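Local coordinates for alcohol dehydrogenase (Thermus sp., PDB 4CPD) that catalyses the NAD(H)-dependent interconversion of alcohols and their aldehydes or ketones as a thermostable, zinc-containing medium-chain dehydrogenase, at the interface of chains A and B. Sequence-based numbering; all coordinates share one arbitrary frame. Chains: chain A/B, Alcohol dehydrogenase.

The interface of chains A and B. Residues chain A 101, 289-292; chain B 285-287.
A:Ile290 and B:Leu286 pair as neighbours across an antiparallel seam, their side chains side by side on one face of a beta sheet shared by the two subunits. Zinc-containing medium-chain dehydrogenases commonly dimerise by joining the edge strands of their Rossmann domains. Here strand 286-290 meets its own two-fold copy, probably in the biological dimer. Branched aliphatic side chains suit this face: they add apolar surface while the main chain does the bonding. The main chains join through A:Ile290 N and B:Leu286 O, 3.2 Å apart; the return bond to A:Ile290 O is weak. On the opposite face, A:Arg289, with CG anti to the backbone N (chi1 -173°) and extended to NE, lays its methylenes across B:Thr287, CD 3.3 Å from hydroxyl OG1. Beta-branched threonine suits a strand, and its short side chain lies against this arm. At its end the guanidinium turns its NE edge to B:Asp285 in a salt bridge: NE and NH2 donate to carboxylate OD1, at 3.1 and 3.2 Å, on its syn side and from one face, the planes 27° apart. Two N-H groups on one edge suit arginine to gripping a carboxylate. With a leucine in its place, B:Asp285 OD1 would probably lose both these donors, its charge left unpaired and the carboxylate held through OD2 by A:Asn101 and water. A:Gly291, part of the NAD site, passes B:Asp285 without a side chain to intrude. At the rim, the amide ND2 of A:Asn101 donates to OD2 of B:Asp285 at 2.9 Å, from above the carboxylate plane, while water 1 links OD2 (2.7 Å) to A:Asn101 OD1 (2.8 Å). Asparagine thus offers donor and acceptor without adding charge.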
loop_
_atom_site.group_PDB
_atom_site.type_symbol
_atom_site.label_atom_id
_atom_site.label_comp_id
_atom_site.label_asym_id
_atom_site.label_seq_id
_atom_site.Cartn_x
_atom_site.Cartn_y
_atom_site.Cartn_z
ATOM N N ASN A 101 5.173 -14.051 -8.091
ATOM C CA ASN A 101 5.001 -14.629 -6.762
ATOM C C ASN A 101 3.573 -15.129 -6.480
ATOM O O ASN A 101 3.365 -15.795 -5.506
ATOM C CB ASN A 101 5.366 -13.613 -5.677
ATOM C CG ASN A 101 4.579 -12.326 -5.788
ATOM O OD1 ASN A 101 4.436 -11.768 -6.877
ATOM N ND2 ASN A 101 4.025 -11.877 -4.685
ATOM N N ARG A 289 2.200 -2.155 2.492
ATOM C CA ARG A 289 2.237 -3.319 1.643
ATOM C C ARG A 289 2.917 -4.481 2.373
ATOM O O ARG A 289 3.907 -4.307 3.061
ATOM C CB ARG A 289 2.894 -3.013 0.299
ATOM C CG ARG A 289 2.762 -4.198 -0.656
ATOM C CD ARG A 289 3.239 -3.894 -2.063
ATOM N NE ARG A 289 3.075 -5.043 -2.949
ATOM C CZ ARG A 289 3.375 -5.052 -4.248
ATOM N NH1 ARG A 289 3.855 -3.976 -4.853
ATOM N NH2 ARG A 289 3.192 -6.149 -4.953
ATOM N N ILE A 290 2.357 -5.669 2.211
ATOM C CA ILE A 290 2.900 -6.884 2.820
ATOM C C ILE A 290 2.813 -8.017 1.816
ATOM O O ILE A 290 1.814 -8.162 1.132
ATOM C CB ILE A 290 2.165 -7.258 4.126
ATOM C CG1 ILE A 290 2.726 -8.556 4.711
ATOM C CG2 ILE A 290 0.657 -7.386 3.923
ATOM C CD1 ILE A 290 2.505 -8.670 6.208
ATOM N N GLY A 291 3.870 -8.805 1.716
ATOM C CA GLY A 291 3.901 -9.871 0.734
ATOM C C GLY A 291 5.201 -10.641 0.633
ATOM O O GLY A 291 6.220 -10.252 1.191
ATOM N N LEU A 292 5.155 -11.740 -0.101
ATOM C CA LEU A 292 6.339 -12.479 -0.444
ATOM C C LEU A 292 6.951 -11.879 -1.708
ATOM O O LEU A 292 6.243 -11.351 -2.573
ATOM C CB LEU A 292 5.980 -13.943 -0.655
ATOM C CG LEU A 292 5.201 -14.615 0.490
ATOM C CD1 LEU A 292 5.035 -16.097 0.212
ATOM C CD2 LEU A 292 5.854 -14.433 1.861
ATOM N N ASP B 285 -0.299 -10.838 -0.786
ATOM C CA ASP B 285 0.349 -9.685 -1.389
ATOM C C ASP B 285 -0.641 -8.509 -1.520
ATOM O O ASP B 285 -1.101 -8.155 -2.588
ATOM C CB ASP B 285 0.974 -10.046 -2.754
ATOM C CG ASP B 285 2.029 -9.050 -3.203
ATOM O OD1 ASP B 285 2.188 -8.010 -2.523
ATOM O OD2 ASP B 285 2.698 -9.311 -4.235
ATOM N N LEU B 286 -0.946 -7.897 -0.398
ATOM C CA LEU B 286 -1.862 -6.790 -0.375
ATOM C C LEU B 286 -1.165 -5.421 -0.351
ATOM O O LEU B 286 -0.160 -5.229 0.344
ATOM C CB LEU B 286 -2.714 -6.922 0.892
ATOM C CG LEU B 286 -3.598 -8.163 0.954
ATOM C CD1 LEU B 286 -4.098 -8.364 2.369
ATOM C CD2 LEU B 286 -4.759 -8.046 -0.034
ATOM N N THR B 287 -1.738 -4.467 -1.071
ATOM C CA THR B 287 -1.390 -3.068 -0.911
ATOM C C THR B 287 -2.596 -2.327 -0.353
ATOM O O THR B 287 -3.667 -2.349 -0.936
ATOM C CB THR B 287 -1.001 -2.475 -2.274
ATOM O OG1 THR B 287 0.112 -3.217 -2.800
ATOM C CG2 THR B 287 -0.636 -0.987 -2.160
HETATM O O HOH W 1 3.124 -9.245 -6.930
#